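Local coordinates for inositol monophosphatase family protein (PDB 5I3S) that probably hydrolyses phosphate monoesters such as inositol monophosphate, as do the metal-dependent phosphatases of the inositol monophosphatase family, at residues Gly15-Ile18 with Lys19-Met22; Gly131-Gly135 with Ser136-Lys140; Pro202-Gln205 with Pro206-Ala210. All coordinates share one frame; numbering follows the deposited sequence.

Contact 1: Gly15-Ile18 with Lys19-Met22; sequences GIRI and KQLM
I18 meets M22, and I16 meets Q20, each pair one helical turn apart. Four consecutive backbone bonds hold the segments together. K19 N donates to G15 O at 3.1 Å, and Q20 N reaches I16 O at the same 3.1 Å. L21 N binds R17 O, again at 3.1 Å. M22 N closes the series on I18 O at 3.0 Å. This i to i+4 pattern is that of a regular alpha helix, here part of helix 2-24, which lies alongside helix 37-56 in the layered alpha/beta fold of the family. Apolar contact is concentrated on the inward face. The CG2 branch of I18, anti to its own backbone N, points on along the helix and touches M22 SD at 3.8 Å; M22 is bent at its last torsion (chi3 73°), which turns CE away from the line of CB, CG and SD. L21 CG lies 3.5 Å from R17 O. Around this face, L21 packs on V41 and A44 of helix 37-56 and I18 on T45 of the same helix and on F98, while M119 is touched by both M22 and K19, the latter also meeting V118. Polar side chains run along the outer face. The extended chain of Q20 leans back over the preceding turn, its NE2 3.6 Å from I16 CG2, an amide nitrogen beside a methyl group, while OE1 lies toward CG of R17. K19 leaves the helix on another side: its CG passes 3.6 Å from G15 O, and three successive bends curl the chain back past that turn.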
loop_
_atom_site.group_PDB
_atom_site.type_symbol
_atom_site.label_atom_id
_atom_site.label_comp_id
_atom_site.label_asym_id
_atom_site.label_seq_id
_atom_site.Cartn_x
_atom_site.Cartn_y
_atom_site.Cartn_z
ATOM N N GLY A 15 11.032 -4.877 -19.004
ATOM C CA GLY A 15 9.890 -4.046 -18.569
ATOM C C GLY A 15 9.085 -3.519 -19.759
ATOM O O GLY A 15 7.860 -3.633 -19.787
ATOM N N ILE A 16 9.800 -2.982 -20.762
ATOM C CA ILE A 16 9.172 -2.526 -22.003
ATOM C C ILE A 16 8.332 -3.610 -22.681
ATOM O O ILE A 16 7.235 -3.340 -23.161
ATOM C CB ILE A 16 10.213 -1.887 -22.946
ATOM C CG1 ILE A 16 10.613 -0.535 -22.355
ATOM C CG2 ILE A 16 9.683 -1.707 -24.363
ATOM C CD1 ILE A 16 11.698 0.201 -23.093
ATOM N N ARG A 17 8.835 -4.833 -22.692
ATOM C CA ARG A 17 8.055 -5.951 -23.228
ATOM C C ARG A 17 6.843 -6.336 -22.397
ATOM O O ARG A 17 5.860 -6.792 -22.982
ATOM C CB ARG A 17 8.935 -7.162 -23.458
ATOM C CG ARG A 17 9.961 -6.876 -24.529
ATOM C CD ARG A 17 11.077 -7.900 -24.503
ATOM N NE ARG A 17 10.652 -9.207 -25.022
ATOM C CZ ARG A 17 11.132 -9.810 -26.121
ATOM N NH1 ARG A 17 12.073 -9.255 -26.888
ATOM N NH2 ARG A 17 10.653 -10.994 -26.461
ATOM N N ILE A 18 6.907 -6.163 -21.068
ATOM C CA ILE A 18 5.703 -6.320 -20.236
ATOM C C ILE A 18 4.602 -5.303 -20.615
ATOM O O ILE A 18 3.471 -5.702 -20.837
ATOM C CB ILE A 18 5.975 -6.265 -18.698
ATOM C CG1 ILE A 18 6.686 -7.535 -18.269
ATOM C CG2 ILE A 18 4.678 -6.124 -17.903
ATOM C CD1 ILE A 18 6.932 -7.663 -16.781
ATOM N N LYS A 19 4.951 -4.022 -20.731
ATOM C CA LYS A 19 3.949 -2.988 -21.148
ATOM C C LYS A 19 3.376 -3.238 -22.568
ATOM O O LYS A 19 2.196 -3.035 -22.807
ATOM C CB LYS A 19 4.497 -1.551 -21.020
ATOM C CG LYS A 19 5.182 -1.276 -19.683
ATOM C CD LYS A 19 4.903 0.091 -19.065
ATOM C CE LYS A 19 5.375 1.274 -19.904
ATOM N NZ LYS A 19 6.706 1.094 -20.547
ATOM N N GLN A 20 4.210 -3.693 -23.491
ATOM C CA GLN A 20 3.744 -4.086 -24.824
ATOM C C GLN A 20 2.717 -5.217 -24.791
ATOM O O GLN A 20 1.712 -5.145 -25.513
ATOM C CB GLN A 20 4.914 -4.503 -25.726
ATOM C CG GLN A 20 5.611 -3.319 -26.345
ATOM C CD GLN A 20 6.956 -3.668 -26.957
ATOM O OE1 GLN A 20 7.319 -4.837 -27.132
ATOM N NE2 GLN A 20 7.708 -2.642 -27.279
ATOM N N LEU A 21 2.973 -6.244 -23.973
ATOM C CA LEU A 21 2.017 -7.328 -23.829
ATOM C C LEU A 21 0.699 -6.854 -23.204
ATOM O O LEU A 21 -0.386 -7.248 -23.671
ATOM C CB LEU A 21 2.627 -8.554 -23.126
ATOM C CG LEU A 21 3.635 -9.310 -24.027
ATOM C CD1 LEU A 21 4.531 -10.259 -23.251
ATOM C CD2 LEU A 21 2.964 -10.087 -25.155
ATOM N N MET A 22 0.783 -5.987 -22.191
ATOM C CA MET A 22 -0.411 -5.439 -21.579
ATOM C C MET A 22 -1.218 -4.610 -22.586
ATOM O O MET A 22 -2.439 -4.768 -22.666
ATOM C CB MET A 22 -0.078 -4.599 -20.350
ATOM C CG MET A 22 0.455 -5.410 -19.169
ATOM S SD MET A 22 1.326 -4.372 -17.985
ATOM C CE MET A 22 -0.062 -3.501 -17.212
#

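Contact 2: Gly131-Gly135 with Ser136-Lys140; sequences GAYRG and SQPLK
Y133 and P138 face each other as an antiparallel non-hydrogen-bonded pair, followed by R134 and Q137 as the hydrogen-bonded one. Three backbone bonds set this register. The straightest runs from L139 N to A132 O, 2.8 Å long with 176° at the hydrogen. R134 N donates to Q137 O at 2.9 Å, and Q137 N returns a bond to R134 O at 3.1 Å. Weaker CA-H...O contacts fill in between them: P138 CA lies 3.5 Å from A132 O, and Y133 CA lies 3.4 Å from Q137 O. Among side chains, Y133 and P138 share one face of the sheet. With CG of Y133 beside its own backbone N (chi1 -72°), the ring leans over the opposite strand; its CE1 comes 3.7 Å from P138 CB, the two side chains crossing at a slant, while S136 O sits near the ring plane at its edge. L139 spreads its two methyls over the neighbouring strand, CD1 at 4.1 Å from A132 CB and CD2 at 4.1 Å from R134 CB. R134 stretches its chain away from the pair on the other face, over V122 and Y124. Within the sheet, Y133 and G135 bond to strand 122-127 through their backbones, and G135 O also takes a hydrogen bond from H125 NE2. A132 faces helix 206-218 at I215 and E218. Four residues make the reversal, with G135 second and at a positive phi (57°) that suits glycine and S136 third. This is a tight beta hairpin closed by a type II' turn, whose second strand, 137-138, is an edge of the larger mixed sheet, with 132-134 next to it, at the protein surface.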
loop_
_atom_site.group_PDB
_atom_site.type_symbol
_atom_site.label_atom_id
_atom_site.label_comp_id
_atom_site.label_asym_id
_atom_site.label_seq_id
_atom_site.Cartn_x
_atom_site.Cartn_y
_atom_site.Cartn_z
ATOM N N GLY A 131 26.859 1.071 -3.081
ATOM C CA GLY A 131 25.657 1.879 -2.788
ATOM C C GLY A 131 24.437 1.454 -3.590
ATOM O O GLY A 131 24.529 0.712 -4.571
ATOM N N ALA A 132 23.306 1.984 -3.164
ATOM C CA ALA A 132 22.010 1.648 -3.681
ATOM C C ALA A 132 21.386 2.885 -4.279
ATOM O O ALA A 132 21.545 3.995 -3.765
ATOM C CB ALA A 132 21.111 1.115 -2.556
ATOM N N TYR A 133 20.601 2.651 -5.337
ATOM C CA TYR A 133 20.077 3.691 -6.185
ATOM C C TYR A 133 18.601 3.508 -6.471
ATOM O O TYR A 133 18.157 2.362 -6.645
ATOM C CB TYR A 133 20.880 3.701 -7.509
ATOM C CG TYR A 133 22.265 4.242 -7.306
ATOM C CD1 TYR A 133 22.518 5.629 -7.410
ATOM C CD2 TYR A 133 23.324 3.400 -6.947
ATOM C CE1 TYR A 133 23.788 6.151 -7.199
ATOM C CE2 TYR A 133 24.592 3.906 -6.740
ATOM C CZ TYR A 133 24.821 5.283 -6.872
ATOM O OH TYR A 133 26.065 5.798 -6.651
ATOM N N ARG A 134 17.874 4.646 -6.524
ATOM C CA ARG A 134 16.572 4.788 -7.182
ATOM C C ARG A 134 16.800 5.607 -8.474
ATOM O O ARG A 134 17.053 6.811 -8.407
ATOM C CB ARG A 134 15.579 5.526 -6.253
ATOM C CG ARG A 134 14.303 6.034 -6.925
ATOM C CD ARG A 134 13.515 6.959 -6.030
ATOM N NE ARG A 134 12.066 6.915 -6.329
ATOM C CZ ARG A 134 11.443 7.521 -7.350
ATOM N NH1 ARG A 134 12.101 8.247 -8.257
ATOM N NH2 ARG A 134 10.121 7.412 -7.454
ATOM N N GLY A 135 16.726 4.971 -9.635
ATOM C CA GLY A 135 17.239 5.588 -10.863
ATOM C C GLY A 135 18.727 5.984 -10.816
ATOM O O GLY A 135 19.608 5.130 -10.635
ATOM N N SER A 136 19.005 7.274 -10.991
ATOM C CA SER A 136 20.377 7.825 -10.829
ATOM C C SER A 136 20.617 8.486 -9.468
ATOM O O SER A 136 21.706 9.010 -9.249
ATOM C CB SER A 136 20.684 8.825 -11.955
ATOM O OG SER A 136 19.871 9.987 -11.836
ATOM N N GLN A 137 19.610 8.496 -8.580
ATOM C CA GLN A 137 19.729 9.095 -7.231
ATOM C C GLN A 137 20.131 8.049 -6.177
ATOM O O GLN A 137 19.484 7.001 -6.059
ATOM C CB GLN A 137 18.416 9.759 -6.725
ATOM C CG GLN A 137 17.842 10.836 -7.621
ATOM C CD GLN A 137 18.808 12.003 -7.892
ATOM O OE1 GLN A 137 19.538 12.465 -7.001
ATOM N NE2 GLN A 137 18.809 12.479 -9.133
ATOM N N PRO A 138 21.168 8.364 -5.383
ATOM C CA PRO A 138 21.624 7.414 -4.389
ATOM C C PRO A 138 20.645 7.419 -3.216
ATOM O O PRO A 138 20.081 8.444 -2.927
ATOM C CB PRO A 138 23.031 7.946 -4.009
ATOM C CG PRO A 138 22.992 9.416 -4.292
ATOM C CD PRO A 138 22.003 9.590 -5.426
ATOM N N LEU A 139 20.418 6.270 -2.598
ATOM C CA LEU A 139 19.640 6.184 -1.362
ATOM C C LEU A 139 20.566 6.416 -0.185
ATOM O O LEU A 139 21.708 5.998 -0.230
ATOM C CB LEU A 139 19.033 4.799 -1.241
ATOM C CG LEU A 139 18.056 4.415 -2.345
ATOM C CD1 LEU A 139 17.498 3.056 -2.014
ATOM C CD2 LEU A 139 16.928 5.439 -2.431
ATOM N N LYS A 140 20.056 7.088 0.842
ATOM C CA LYS A 140 20.752 7.343 2.116
ATOM C C LYS A 140 20.713 6.104 3.020
ATOM O O LYS A 140 19.703 5.374 3.004
ATOM C CB LYS A 140 20.088 8.470 2.938
ATOM C CG LYS A 140 19.857 9.806 2.242
ATOM C CD LYS A 140 21.153 10.500 1.865
ATOM C CE LYS A 140 21.087 11.127 0.476
ATOM N NZ LYS A 140 22.449 11.142 -0.133
#

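Contact 3: Pro202-Gln205 with Pro206-Ala210; sequences PRLQ and PWDFA
The first side-chain torsion sets W207 and F209 against Q205 and L204: CG of each stands between its own backbone N and carbonyl carbon, chi1 51° for W207 and 57° for F209, which turns the rings back toward the residues just before the helix. The Trp-Asp pair W207-D208 belongs to the C-terminal signature of the inositol monophosphatase family, placed where strand 203-204 gives way to helix 206-218. Q205 bends at its second torsion and lies along the indole, pointing the same way, with amide and ring planes only 11° apart. Its CB makes a CH-pi contact over one face, 3.7 Å from the centroid of the W207 five-membered ring, and its CG continues 3.6 Å from W207 CZ2. Beyond the pair, W207 packs on E65, V81 and D83. Across the junction D208 N donates to Q205 O at 2.9 Å. D208 CB meets L204 CG at 3.6 Å, so leucine packs against the root of the side chain while the carboxylate extends past it. OD2 of D208 comes close to D83 OD2 and D86 OD1, a cluster of acidic groups consistent with the divalent-metal site known in relatives. L204 and F209 slide past one another in opposite senses, CD2 to CD2 at 4.0 Å, and both rest on I239 of strand 237-242. P206 CA lies over one face of the F209 ring, toward its rim, and L204 O lies in plane at the edge, 3.6 Å from CE2. In the first turn, P206 O accepts from two amides, A210 N at 2.8 Å and F209 N at 3.3 Å.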
loop_
_atom_site.group_PDB
_atom_site.type_symbol
_atom_site.label_atom_id
_atom_site.label_comp_id
_atom_site.label_asym_id
_atom_site.label_seq_id
_atom_site.Cartn_x
_atom_site.Cartn_y
_atom_site.Cartn_z
ATOM N N PRO A 202 5.745 -14.659 6.904
ATOM C CA PRO A 202 6.197 -16.020 7.244
ATOM C C PRO A 202 6.773 -16.802 6.094
ATOM O O PRO A 202 7.366 -17.833 6.348
ATOM C CB PRO A 202 4.913 -16.722 7.687
ATOM C CG PRO A 202 3.786 -15.867 7.086
ATOM C CD PRO A 202 4.290 -14.479 7.102
ATOM N N ARG A 203 6.613 -16.379 4.838
ATOM C CA ARG A 203 7.020 -17.233 3.714
ATOM C C ARG A 203 7.365 -16.406 2.491
ATOM O O ARG A 203 6.537 -15.653 2.030
ATOM C CB ARG A 203 5.892 -18.207 3.315
ATOM N N LEU A 204 8.561 -16.609 1.939
ATOM C CA LEU A 204 8.948 -16.026 0.681
ATOM C C LEU A 204 9.943 -16.909 -0.059
ATOM O O LEU A 204 10.883 -17.439 0.547
ATOM C CB LEU A 204 9.644 -14.728 0.980
ATOM C CG LEU A 204 9.346 -13.507 0.188
ATOM C CD1 LEU A 204 7.837 -13.317 0.074
ATOM C CD2 LEU A 204 10.081 -12.317 0.836
ATOM N N GLN A 205 9.771 -17.010 -1.367
ATOM C CA GLN A 205 10.718 -17.655 -2.207
ATOM C C GLN A 205 11.959 -16.791 -2.474
ATOM O O GLN A 205 11.871 -15.565 -2.438
ATOM C CB GLN A 205 10.013 -17.995 -3.515
ATOM C CG GLN A 205 8.885 -19.014 -3.317
ATOM C CD GLN A 205 9.417 -20.434 -3.052
ATOM O OE1 GLN A 205 10.632 -20.688 -2.989
ATOM N NE2 GLN A 205 8.503 -21.375 -2.960
ATOM N N PRO A 206 13.125 -17.433 -2.767
ATOM C CA PRO A 206 14.375 -16.718 -2.954
ATOM C C PRO A 206 14.303 -15.604 -4.002
ATOM O O PRO A 206 14.937 -14.539 -3.829
ATOM C CB PRO A 206 15.359 -17.788 -3.409
ATOM C CG PRO A 206 14.677 -19.114 -3.337
ATOM C CD PRO A 206 13.275 -18.900 -2.875
ATOM N N TRP A 207 13.545 -15.863 -5.061
ATOM C CA TRP A 207 13.347 -14.897 -6.144
ATOM C C TRP A 207 12.494 -13.672 -5.747
ATOM O O TRP A 207 12.518 -12.672 -6.453
ATOM C CB TRP A 207 12.748 -15.562 -7.401
ATOM C CG TRP A 207 11.524 -16.391 -7.190
ATOM C CD1 TRP A 207 10.257 -15.945 -7.052
ATOM C CD2 TRP A 207 11.453 -17.828 -7.104
ATOM N NE1 TRP A 207 9.389 -17.013 -6.874
ATOM C CE2 TRP A 207 10.103 -18.174 -6.909
ATOM C CE3 TRP A 207 12.405 -18.848 -7.165
ATOM C CZ2 TRP A 207 9.674 -19.508 -6.785
ATOM C CZ3 TRP A 207 11.981 -20.170 -7.044
ATOM C CH2 TRP A 207 10.630 -20.484 -6.863
ATOM N N ASP A 208 11.792 -13.735 -4.622
ATOM C CA ASP A 208 11.128 -12.536 -4.104
ATOM C C ASP A 208 12.030 -11.632 -3.212
ATOM O O ASP A 208 11.791 -10.436 -3.116
ATOM C CB ASP A 208 9.860 -12.903 -3.368
ATOM C CG ASP A 208 8.830 -13.618 -4.257
ATOM O OD1 ASP A 208 8.321 -14.649 -3.776
ATOM O OD2 ASP A 208 8.591 -13.215 -5.411
ATOM N N PHE A 209 13.068 -12.175 -2.599
ATOM C CA PHE A 209 13.922 -11.342 -1.791
ATOM C C PHE A 209 15.308 -11.100 -2.293
ATOM O O PHE A 209 15.945 -10.156 -1.822
ATOM C CB PHE A 209 13.976 -11.818 -0.344
ATOM C CG PHE A 209 14.431 -13.228 -0.170
ATOM C CD1 PHE A 209 15.768 -13.556 -0.265
ATOM C CD2 PHE A 209 13.502 -14.226 0.129
ATOM C CE1 PHE A 209 16.185 -14.845 -0.045
ATOM C CE2 PHE A 209 13.903 -15.529 0.325
ATOM C CZ PHE A 209 15.258 -15.829 0.257
ATOM N N ALA A 210 15.781 -11.900 -3.239
ATOM C CA ALA A 210 17.189 -11.810 -3.657
ATOM C C ALA A 210 17.618 -10.433 -4.124
ATOM O O ALA A 210 18.614 -9.923 -3.654
ATOM C CB ALA A 210 17.499 -12.844 -4.717
#

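How the contacts relate
The three contacts follow one another along the chain without touching, their centres 23 to 25 Å apart. Contact 3 lies deepest, with its centre 6 Å from that of the chain, and carries part of the acidic cluster that probably forms the metal-dependent active site. Helix 206-218, which begins in contact 3, ties it to contact 2, since the later part of the helix lies against the hairpin, although the nearest atoms of the two contacts are about 11 Å apart. The centre of contact 2 is 17 Å from the chain centre. Contact 1 is more peripheral, at 21 Å; its nearest atoms lie about 13 Å from contact 3 and about 14 Å from contact 2.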